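Local coordinates for protein glycoside hydrolase family 81 (Clostridium thermocellum, PDB 6FOP) that probably hydrolyses beta-1,3-glucans such as laminarin, as a family 81 glycoside hydrolase of the Clostridium thermocellum cellulosome, at residues H416-G421 against S477-H482; V447-K452 against T462-L467; K452-W457 against L467-P472. All blocks are in the same frame, centred on the assembly; numbering follows the deposited sequence.

Interaction 1 of 3, residues H416-G421 against S477-H482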
loop_
_atom_site.group_PDB
_atom_site.type_symbol
_atom_site.label_atom_id
_atom_site.label_comp_id
_atom_site.label_asym_id
_atom_site.label_seq_id
_atom_site.Cartn_x
_atom_site.Cartn_y
_atom_site.Cartn_z
ATOM N N HIS A 416 -0.702 -10.325 -4.463
ATOM C CA HIS A 416 0.595 -10.764 -4.971
ATOM C C HIS A 416 1.751 -10.251 -4.114
ATOM O O HIS A 416 2.791 -10.916 -4.006
ATOM C CB HIS A 416 0.818 -10.370 -6.431
ATOM C CG HIS A 416 0.010 -11.182 -7.394
ATOM N ND1 HIS A 416 0.281 -11.210 -8.745
ATOM C CD2 HIS A 416 -1.065 -11.979 -7.212
ATOM C CE1 HIS A 416 -0.576 -12.019 -9.349
ATOM N NE2 HIS A 416 -1.410 -12.491 -8.441
ATOM N N HIS A 417 1.618 -9.045 -3.583
ATOM C CA HIS A 417 2.657 -8.506 -2.699
ATOM C C HIS A 417 2.849 -9.369 -1.447
ATOM O O HIS A 417 3.997 -9.634 -1.054
ATOM C CB HIS A 417 2.433 -7.004 -2.388
ATOM C CG HIS A 417 1.156 -6.682 -1.657
ATOM N ND1 HIS A 417 0.004 -7.423 -1.765
ATOM C CD2 HIS A 417 0.869 -5.673 -0.812
ATOM C CE1 HIS A 417 -0.938 -6.878 -1.015
ATOM N NE2 HIS A 417 -0.436 -5.813 -0.426
ATOM N N PHE A 418 1.742 -9.841 -0.854
ATOM C CA PHE A 418 1.839 -10.691 0.334
ATOM C C PHE A 418 2.566 -11.989 -0.030
ATOM O O PHE A 418 3.449 -12.451 0.717
ATOM C CB PHE A 418 0.457 -11.077 0.854
ATOM C CG PHE A 418 -0.422 -9.918 1.288
ATOM C CD1 PHE A 418 0.089 -8.701 1.691
ATOM C CD2 PHE A 418 -1.791 -10.122 1.369
ATOM C CE1 PHE A 418 -0.753 -7.713 2.182
ATOM C CE2 PHE A 418 -2.629 -9.126 1.812
ATOM C CZ PHE A 418 -2.101 -7.927 2.224
ATOM N N HIS A 419 2.163 -12.630 -1.121
ATOM C CA HIS A 419 2.750 -13.918 -1.465
ATOM C C HIS A 419 4.211 -13.746 -1.845
ATOM O O HIS A 419 5.105 -14.456 -1.353
ATOM C CB HIS A 419 2.064 -14.565 -2.660
ATOM C CG HIS A 419 0.674 -15.061 -2.458
ATOM N ND1 HIS A 419 -0.328 -14.403 -1.783
ATOM C CD2 HIS A 419 0.101 -16.167 -2.980
ATOM C CE1 HIS A 419 -1.452 -15.099 -1.896
ATOM N NE2 HIS A 419 -1.214 -16.164 -2.617
ATOM N N TYR A 420 4.465 -12.845 -2.783
ATOM C CA TYR A 420 5.788 -12.755 -3.372
ATOM C C TYR A 420 6.804 -12.096 -2.441
ATOM O O TYR A 420 7.991 -12.319 -2.596
ATOM C CB TYR A 420 5.738 -12.058 -4.715
ATOM C CG TYR A 420 4.876 -12.729 -5.769
ATOM C CD1 TYR A 420 4.320 -13.972 -5.598
ATOM C CD2 TYR A 420 4.581 -12.050 -6.951
ATOM C CE1 TYR A 420 3.512 -14.551 -6.553
ATOM C CE2 TYR A 420 3.774 -12.602 -7.898
ATOM C CZ TYR A 420 3.217 -13.843 -7.704
ATOM O OH TYR A 420 2.399 -14.425 -8.624
ATOM N N GLY A 421 6.364 -11.301 -1.481
ATOM C CA GLY A 421 7.277 -10.704 -0.520
ATOM C C GLY A 421 8.126 -11.752 0.200
ATOM O O GLY A 421 9.305 -11.527 0.445
ATOM N N SER A 477 -0.675 -0.172 0.487
ATOM C CA SER A 477 -1.037 -1.144 -0.491
ATOM C C SER A 477 -2.475 -1.614 -0.414
ATOM O O SER A 477 -3.176 -1.387 0.598
ATOM C CB SER A 477 -0.052 -2.297 -0.433
ATOM O OG SER A 477 1.266 -1.847 -0.663
ATOM N N TRP A 478 -2.897 -2.280 -1.486
ATOM C CA TRP A 478 -4.233 -2.817 -1.605
ATOM C C TRP A 478 -4.177 -4.297 -1.982
ATOM O O TRP A 478 -3.399 -4.718 -2.862
ATOM C CB TRP A 478 -5.018 -2.093 -2.678
ATOM C CG TRP A 478 -5.396 -0.667 -2.400
ATOM C CD1 TRP A 478 -5.039 0.411 -3.153
ATOM C CD2 TRP A 478 -6.278 -0.163 -1.393
ATOM N NE1 TRP A 478 -5.606 1.560 -2.670
ATOM C CE2 TRP A 478 -6.377 1.239 -1.593
ATOM C CE3 TRP A 478 -6.951 -0.729 -0.307
ATOM C CZ2 TRP A 478 -7.188 2.040 -0.820
ATOM C CZ3 TRP A 478 -7.764 0.074 0.464
ATOM C CH2 TRP A 478 -7.849 1.461 0.215
ATOM N N ALA A 479 -5.021 -5.070 -1.311
ATOM C CA ALA A 479 -5.044 -6.517 -1.477
ATOM C C ALA A 479 -5.892 -7.021 -2.624
ATOM O O ALA A 479 -5.511 -7.985 -3.289
ATOM C CB ALA A 479 -5.475 -7.180 -0.189
ATOM N N SER A 480 -7.057 -6.393 -2.864
ATOM C CA SER A 480 -8.002 -6.939 -3.857
ATOM C C SER A 480 -7.575 -6.547 -5.260
ATOM O O SER A 480 -7.347 -5.378 -5.522
ATOM C CB SER A 480 -9.407 -6.407 -3.592
ATOM O OG SER A 480 -10.333 -6.895 -4.540
ATOM N N GLY A 481 -7.521 -7.513 -6.177
ATOM C CA GLY A 481 -7.247 -7.173 -7.570
ATOM C C GLY A 481 -8.298 -6.280 -8.212
ATOM O O GLY A 481 -7.964 -5.436 -9.048
ATOM N N HIS A 482 -9.555 -6.478 -7.793
ATOM C CA HIS A 482 -10.718 -5.927 -8.472
ATOM C C HIS A 482 -11.508 -4.884 -7.690
ATOM O O HIS A 482 -12.281 -4.138 -8.316
ATOM C CB HIS A 482 -11.642 -7.079 -8.903
ATOM C CG HIS A 482 -11.974 -8.033 -7.812
ATOM N ND1 HIS A 482 -12.852 -7.740 -6.802
ATOM C CD2 HIS A 482 -11.464 -9.244 -7.518
ATOM C CE1 HIS A 482 -12.923 -8.757 -5.965
ATOM N NE2 HIS A 482 -12.075 -9.677 -6.373
#

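Interaction 2 of 3, residues V447-K452 against T462-L467. With CA (calcium ion), chain B.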
loop_
_atom_site.group_PDB
_atom_site.type_symbol
_atom_site.label_atom_id
_atom_site.label_comp_id
_atom_site.label_asym_id
_atom_site.label_seq_id
_atom_site.Cartn_x
_atom_site.Cartn_y
_atom_site.Cartn_z
ATOM N N VAL A 447 13.880 -13.230 -10.108
ATOM C CA VAL A 447 13.595 -12.450 -8.911
ATOM C C VAL A 447 13.042 -11.077 -9.292
ATOM O O VAL A 447 12.033 -10.591 -8.738
ATOM C CB VAL A 447 14.834 -12.303 -8.008
ATOM C CG1 VAL A 447 14.583 -11.336 -6.850
ATOM C CG2 VAL A 447 15.259 -13.666 -7.456
ATOM N N GLU A 448 13.679 -10.454 -10.277
ATOM C CA GLU A 448 13.282 -9.096 -10.621
ATOM C C GLU A 448 11.931 -9.074 -11.338
ATOM O O GLU A 448 11.218 -8.087 -11.227
ATOM C CB GLU A 448 14.444 -8.354 -11.310
ATOM C CG GLU A 448 15.511 -8.067 -10.254
ATOM C CD GLU A 448 16.833 -7.535 -10.747
ATOM O OE1 GLU A 448 16.997 -7.200 -11.952
ATOM O OE2 GLU A 448 17.716 -7.454 -9.888
ATOM N N LEU A 449 11.541 -10.173 -11.991
ATOM C CA LEU A 449 10.180 -10.265 -12.540
ATOM C C LEU A 449 9.099 -10.303 -11.435
ATOM O O LEU A 449 8.028 -9.704 -11.579
ATOM C CB LEU A 449 10.029 -11.445 -13.495
ATOM C CG LEU A 449 10.706 -11.365 -14.866
ATOM C CD1 LEU A 449 10.237 -12.553 -15.691
ATOM C CD2 LEU A 449 10.347 -10.119 -15.625
ATOM N N LEU A 450 9.379 -10.976 -10.309
ATOM C CA LEU A 450 8.450 -10.935 -9.157
ATOM C C LEU A 450 8.360 -9.518 -8.616
ATOM O O LEU A 450 7.262 -9.052 -8.281
ATOM C CB LEU A 450 8.849 -11.901 -8.015
ATOM C CG LEU A 450 8.326 -13.318 -8.144
ATOM C CD1 LEU A 450 8.850 -14.052 -9.344
ATOM C CD2 LEU A 450 8.625 -14.097 -6.859
ATOM N N ILE A 451 9.497 -8.825 -8.524
ATOM C CA ILE A 451 9.480 -7.428 -8.091
ATOM C C ILE A 451 8.608 -6.587 -9.045
ATOM O O ILE A 451 7.768 -5.802 -8.588
ATOM C CB ILE A 451 10.892 -6.810 -7.983
ATOM C CG1 ILE A 451 11.739 -7.609 -6.971
ATOM C CG2 ILE A 451 10.799 -5.322 -7.589
ATOM C CD1 ILE A 451 13.169 -7.133 -6.852
ATOM N N LYS A 452 8.789 -6.781 -10.348
ATOM C CA LYS A 452 8.025 -6.032 -11.335
ATOM C C LYS A 452 6.557 -6.375 -11.297
ATOM O O LYS A 452 5.717 -5.487 -11.529
ATOM C CB LYS A 452 8.586 -6.177 -12.763
ATOM C CG LYS A 452 9.885 -5.457 -12.965
ATOM C CD LYS A 452 10.460 -5.729 -14.346
ATOM C CE LYS A 452 11.546 -4.734 -14.705
ATOM N NZ LYS A 452 10.972 -3.435 -15.117
ATOM N N THR A 462 6.205 -2.306 -20.396
ATOM C CA THR A 462 4.767 -2.511 -20.550
ATOM C C THR A 462 4.272 -3.891 -20.147
ATOM O O THR A 462 3.071 -4.162 -20.218
ATOM C CB THR A 462 4.339 -2.268 -22.021
ATOM O OG1 THR A 462 5.012 -3.209 -22.874
ATOM C CG2 THR A 462 4.678 -0.871 -22.461
ATOM N N ARG A 463 5.173 -4.765 -19.689
ATOM C CA ARG A 463 4.766 -6.121 -19.315
ATOM C C ARG A 463 4.004 -6.162 -17.996
ATOM O O ARG A 463 3.258 -7.099 -17.748
ATOM C CB ARG A 463 5.998 -7.023 -19.189
ATOM C CG ARG A 463 6.773 -7.205 -20.486
ATOM C CD ARG A 463 8.078 -7.966 -20.263
ATOM N NE ARG A 463 8.942 -7.224 -19.339
ATOM C CZ ARG A 463 10.065 -7.677 -18.793
ATOM N NH1 ARG A 463 10.516 -8.894 -19.081
ATOM N NH2 ARG A 463 10.728 -6.899 -17.951
ATOM N N PHE A 464 4.217 -5.153 -17.153
ATOM C CA PHE A 464 3.602 -5.063 -15.829
ATOM C C PHE A 464 3.189 -3.620 -15.611
ATOM O O PHE A 464 3.889 -2.721 -16.054
ATOM C CB PHE A 464 4.599 -5.479 -14.726
ATOM C CG PHE A 464 5.158 -6.873 -14.909
ATOM C CD1 PHE A 464 4.422 -7.978 -14.547
ATOM C CD2 PHE A 464 6.379 -7.060 -15.535
ATOM C CE1 PHE A 464 4.908 -9.249 -14.754
ATOM C CE2 PHE A 464 6.873 -8.331 -15.750
ATOM C CZ PHE A 464 6.139 -9.426 -15.356
ATOM N N PRO A 465 2.077 -3.397 -14.892
ATOM C CA PRO A 465 1.658 -2.030 -14.660
ATOM C C PRO A 465 2.556 -1.355 -13.621
ATOM O O PRO A 465 3.295 -2.039 -12.887
ATOM C CB PRO A 465 0.229 -2.194 -14.164
ATOM C CG PRO A 465 0.254 -3.490 -13.411
ATOM C CD PRO A 465 1.239 -4.362 -14.160
ATOM N N PHE A 466 2.513 -0.041 -13.548
ATOM C CA PHE A 466 3.330 0.726 -12.612
ATOM C C PHE A 466 2.834 0.516 -11.188
ATOM O O PHE A 466 1.662 0.740 -10.902
ATOM C CB PHE A 466 3.272 2.205 -12.974
ATOM C CG PHE A 466 4.170 3.081 -12.153
ATOM C CD1 PHE A 466 5.543 3.062 -12.336
ATOM C CD2 PHE A 466 3.639 3.991 -11.265
ATOM C CE1 PHE A 466 6.343 3.891 -11.587
ATOM C CE2 PHE A 466 4.443 4.832 -10.525
ATOM C CZ PHE A 466 5.793 4.778 -10.697
ATOM N N LEU A 467 3.712 0.052 -10.306
ATOM C CA LEU A 467 3.415 -0.093 -8.874
ATOM C C LEU A 467 2.074 -0.741 -8.586
ATOM O O LEU A 467 1.159 -0.119 -7.996
ATOM C CB LEU A 467 3.537 1.263 -8.163
ATOM C CG LEU A 467 4.869 1.994 -8.180
ATOM C CD1 LEU A 467 4.767 3.275 -7.364
ATOM C CD2 LEU A 467 6.019 1.105 -7.679
HETATM CA CA CA B . -0.961 0.653 -7.432
HETATM O O HOH W 1 3.687 -3.581 -10.663
HETATM O O HOH W 2 -0.079 2.092 -9.125
HETATM O O HOH W 3 -2.465 2.558 -7.247
HETATM O O HOH W 4 -2.451 0.120 -5.594
HETATM O O HOH W 5 -2.408 -0.091 -9.168
#

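Interaction 3 of 3, residues K452-W457 against L467-P472. With CA (calcium ion), chain B.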
loop_
_atom_site.group_PDB
_atom_site.type_symbol
_atom_site.label_atom_id
_atom_site.label_comp_id
_atom_site.label_asym_id
_atom_site.label_seq_id
_atom_site.Cartn_x
_atom_site.Cartn_y
_atom_site.Cartn_z
ATOM N N LYS A 452 8.789 -6.781 -10.348
ATOM C CA LYS A 452 8.025 -6.032 -11.335
ATOM C C LYS A 452 6.557 -6.375 -11.297
ATOM O O LYS A 452 5.717 -5.487 -11.529
ATOM C CB LYS A 452 8.586 -6.177 -12.763
ATOM C CG LYS A 452 9.885 -5.457 -12.965
ATOM C CD LYS A 452 10.460 -5.729 -14.346
ATOM C CE LYS A 452 11.546 -4.734 -14.705
ATOM N NZ LYS A 452 10.972 -3.435 -15.117
ATOM N N ASP A 453 6.180 -7.620 -11.024
ATOM C CA ASP A 453 4.769 -7.903 -10.935
ATOM C C ASP A 453 4.095 -7.076 -9.829
ATOM O O ASP A 453 2.997 -6.567 -10.040
ATOM C CB ASP A 453 4.486 -9.390 -10.705
ATOM C CG ASP A 453 2.998 -9.682 -10.658
ATOM O OD1 ASP A 453 2.334 -9.629 -11.737
ATOM O OD2 ASP A 453 2.490 -9.931 -9.547
ATOM N N ILE A 454 4.742 -6.932 -8.660
ATOM C CA ILE A 454 4.096 -6.265 -7.533
ATOM C C ILE A 454 4.413 -4.787 -7.405
ATOM O O ILE A 454 3.628 -4.054 -6.802
ATOM C CB ILE A 454 4.396 -6.971 -6.204
ATOM C CG1 ILE A 454 5.885 -6.872 -5.786
ATOM C CG2 ILE A 454 3.907 -8.420 -6.297
ATOM C CD1 ILE A 454 6.169 -7.476 -4.416
ATOM N N ALA A 455 5.508 -4.346 -8.015
ATOM C CA ALA A 455 6.106 -3.034 -7.758
ATOM C C ALA A 455 6.999 -2.579 -8.926
ATOM O O ALA A 455 8.075 -2.061 -8.722
ATOM C CB ALA A 455 6.869 -3.041 -6.446
ATOM N N ASN A 456 6.488 -2.712 -10.154
ATOM C CA ASN A 456 7.250 -2.260 -11.318
ATOM C C ASN A 456 7.476 -0.731 -11.204
ATOM O O ASN A 456 6.523 0.034 -11.012
ATOM C CB ASN A 456 6.536 -2.595 -12.617
ATOM C CG ASN A 456 7.336 -2.223 -13.846
ATOM O OD1 ASN A 456 8.560 -2.050 -13.802
ATOM N ND2 ASN A 456 6.630 -2.028 -14.948
ATOM N N TRP A 457 8.715 -0.319 -11.343
ATOM C CA TRP A 457 9.165 1.083 -11.232
ATOM C C TRP A 457 9.372 1.735 -12.610
ATOM O O TRP A 457 9.628 2.933 -12.673
ATOM C CB TRP A 457 10.486 1.136 -10.448
ATOM C CG TRP A 457 11.607 0.436 -11.164
ATOM C CD1 TRP A 457 12.492 1.005 -12.018
ATOM C CD2 TRP A 457 11.906 -0.955 -11.143
ATOM N NE1 TRP A 457 13.353 0.075 -12.513
ATOM C CE2 TRP A 457 13.014 -1.150 -12.000
ATOM C CE3 TRP A 457 11.373 -2.066 -10.458
ATOM C CZ2 TRP A 457 13.583 -2.404 -12.206
ATOM C CZ3 TRP A 457 11.926 -3.301 -10.683
ATOM C CH2 TRP A 457 13.026 -3.461 -11.540
ATOM N N LEU A 467 3.712 0.052 -10.306
ATOM C CA LEU A 467 3.415 -0.093 -8.874
ATOM C C LEU A 467 2.074 -0.741 -8.586
ATOM O O LEU A 467 1.159 -0.119 -7.996
ATOM C CB LEU A 467 3.537 1.263 -8.163
ATOM C CG LEU A 467 4.869 1.994 -8.180
ATOM C CD1 LEU A 467 4.767 3.275 -7.364
ATOM C CD2 LEU A 467 6.019 1.105 -7.679
ATOM N N ARG A 468 1.952 -2.007 -8.959
ATOM C CA ARG A 468 0.671 -2.686 -8.814
ATOM C C ARG A 468 0.026 -2.529 -7.451
ATOM O O ARG A 468 -0.993 -1.830 -7.297
ATOM C CB ARG A 468 0.743 -4.169 -9.194
ATOM C CG ARG A 468 -0.616 -4.849 -9.229
ATOM C CD ARG A 468 -0.543 -6.362 -9.286
ATOM N NE ARG A 468 0.277 -6.808 -10.402
ATOM C CZ ARG A 468 -0.129 -6.901 -11.668
ATOM N NH1 ARG A 468 -1.380 -6.585 -12.037
ATOM N NH2 ARG A 468 0.731 -7.274 -12.602
ATOM N N ASN A 469 0.583 -3.176 -6.418
ATOM C CA ASN A 469 -0.140 -3.197 -5.146
ATOM C C ASN A 469 -0.119 -1.885 -4.361
ATOM O O ASN A 469 -1.077 -1.591 -3.627
ATOM C CB ASN A 469 0.304 -4.358 -4.290
ATOM C CG ASN A 469 -0.084 -5.674 -4.916
ATOM O OD1 ASN A 469 0.707 -6.235 -5.691
ATOM N ND2 ASN A 469 -1.278 -6.154 -4.645
ATOM N N PHE A 470 0.916 -1.068 -4.549
ATOM C CA PHE A 470 1.060 0.151 -3.774
ATOM C C PHE A 470 0.197 1.255 -4.360
ATOM O O PHE A 470 0.219 1.442 -5.588
ATOM C CB PHE A 470 2.503 0.598 -3.727
ATOM C CG PHE A 470 2.762 1.682 -2.721
ATOM C CD1 PHE A 470 2.692 1.393 -1.347
ATOM C CD2 PHE A 470 3.125 2.948 -3.102
ATOM C CE1 PHE A 470 2.943 2.376 -0.404
ATOM C CE2 PHE A 470 3.391 3.923 -2.155
ATOM C CZ PHE A 470 3.297 3.631 -0.801
ATOM N N ASP A 471 -0.492 2.023 -3.514
ATOM C CA ASP A 471 -1.274 3.223 -3.917
ATOM C C ASP A 471 -0.421 4.429 -3.483
ATOM O O ASP A 471 -0.279 4.705 -2.287
ATOM C CB ASP A 471 -2.602 3.211 -3.194
ATOM C CG ASP A 471 -3.500 4.404 -3.521
ATOM O OD1 ASP A 471 -2.950 5.505 -3.755
ATOM O OD2 ASP A 471 -4.743 4.216 -3.419
ATOM N N PRO A 472 0.168 5.139 -4.446
ATOM C CA PRO A 472 1.075 6.232 -4.073
ATOM C C PRO A 472 0.455 7.356 -3.252
ATOM O O PRO A 472 1.167 8.066 -2.525
ATOM C CB PRO A 472 1.595 6.751 -5.415
ATOM C CG PRO A 472 1.308 5.682 -6.389
ATOM C CD PRO A 472 0.122 4.937 -5.909
HETATM CA CA CA B . -0.961 0.653 -7.432
HETATM O O HOH W 1 3.687 -3.581 -10.663
HETATM O O HOH W 6 3.574 -1.566 -5.801
HETATM O O HOH W 4 -2.451 0.120 -5.594
HETATM O O HOH W 3 -2.465 2.558 -7.247
HETATM O O HOH W 5 -2.408 -0.091 -9.168
HETATM O O HOH W 2 -0.079 2.092 -9.125
#

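Interaction 1 of 3, residues H416-G421 against S477-H482
The carbonyl O of Trp-478 accepts a hydrogen bond from Asn-469 ND2, and CE1 of the His-417 imidazole is merely packed against it, 3.8 Å away. His-417, in the first turn of helix 416-433, carries most of this contact. Its CG sits between the backbone N and the carbonyl carbon (chi1 62°), a costly choice on a helix, and from there the ring meets the loop obliquely. CD2 and NE2 both rest against Ser-477 CB, 3.5 Å away, while CE1, on the other side of NE2, comes to 4.1 Å from Ala-479 CA. Neither polar end pairs across the interface. His-417 NE2 is hydrogen-bonded to Gln-491 OE1 on strand 490-491, and Ser-477 OG to Glu-527 OE1.

Phe-418 extends the contact. Its CG lies beside the backbone N, anti to the carbonyl carbon (chi1 -61°), and CE2 comes to 4.0 Å from Ala-479 CB, the one wholly apolar pairing here. The two aromatic neighbours also overlap at their rims, with His-417 CE1 standing 3.3 Å above the plane of the Phe-418 ring. Ala-479 is steadied by backbone hydrogen bonds with Asp-415 and Asn-490, which tie the loop to the residue just before the helix and to strand 490-491.

The example illustrates how a buried interface can be rich in polar groups while the two segments themselves meet by van der Waals contact. Third parties satisfy the imidazole and the hydroxyl, and their bonds probably restrict how the two groups can turn, leaving carbon surfaces to meet between helix and loop.

Interaction 2 of 3, residues V447-K452 against T462-L467
Leu-449 is where helix 440-455 first meets the chain that follows it, a loop folding back along the helix that precedes it, within the (alpha/alpha)6-type domain of family 81. Its CD2 methyl occupies the angle between two side chains of the loop, 3.7 Å from Arg-463 NH1 and 3.9 Å from Phe-464 CE2. The leucine crosses both at about a right angle, and a single branch thus serves a cation and an aromatic ring. That ring also lies by the guanidinium, with Phe-464 CE2 above one face of the Arg-463 group toward its rim.

One turn further on, Lys-452 touches the loop through CB and, farther out, through CD and CE. Its CB meets Phe-464 CD2 at 3.7 Å, and its carbonyl carbon lies over a face of the same ring, while Lys-452 O packs 3.4 Å from Phe-464 CB. The aliphatic chain passes obliquely beside Arg-463, CD lying 3.8 Å from NH2. The lysine then bends at its last torsion (chi4 -78°), leaving NZ 4.5 Å from Arg-463 NH2. Two like charges so close would be expected to repel, but Asp-461 OD2 forms a salt bridge with each and probably offsets the cost. Lys-452 also has a cation-pi contact with Trp-457.

Beyond Phe-464 the loop leaves the helix and heads for a calcium ion, which Leu-467 O binds directly. The carbonyl O of Phe-466 lies close to water 2, a ligand of the metal, consistent with a second-shell role.

Between the helix and the loop sits water 1, 2.9 Å from Lys-452 O and 2.7 Å from Pro-465 O.

Interaction 3 of 3, residues K452-W457 against L467-P472
Arg-468 reaches back to the end of helix 440-455, its chain bent at chi3 (-54°) to bring NE within 2.8 Å of Asp-453 O. That bond has an N-H...O angle of 149° and meets the guanidinium near its edge. Alongside it, Arg-468 NH2 and Asp-453 OD1 form a salt bridge whose hydrogen bond is weak (3.0 Å); the carboxylate and guanidinium planes are 31° apart. Each group has further partners: Asp-453 binds His-416, Thr-399 and Leu-400 N, and Arg-468 binds Thr-37 and Gly-398 O.

Backbone groups are paired as well. Ile-454 O accepts from Asn-469 N at 3.2 Å and from water 6, which in turn accepts from Phe-470 N. Leu-467 N donates in plane to a lone pair of Asn-456 O at 2.9 Å. Water 1 accepts from both Asn-456 N and Arg-468 N. Asn-469 ND2 donates to Trp-478 O, but its OD1, buried near Ile-454 CB, has no polar partner.

The loop's carbonyls turn to calcium: Leu-467 O, Arg-468 O (2.5 Å) and Phe-470 O, with four waters, make seven ligands. Ile-454 packs between helices 416-433 and 494-511, and Phe-470, in the weakly bonded strand about 470-471, lies against helix 514-534.

In the fold
All three contacts are buried, though interaction 2 lies farthest out, with partly exposed lysine and arginine at its edge. Interactions 2 and 3 share helix 440-455 and the loop that follows it, meeting at Lys-452, Leu-467 and water 1. Chemistry changes along that loop: carbon packing and two cations sharing one aspartate come first, then direct hydrogen bonds, a salt bridge and calcium. Interaction 1 joins a different helix, 416-433, to the next part of the chain by van der Waals contact. It is coupled to interaction 3 by hydrogen bonds of His-416 ND1 with Asp-453 OD2 and of Trp-478 NE1 with Asp-471 OD2, while Tyr-420 packs on Leu-450 of interaction 2.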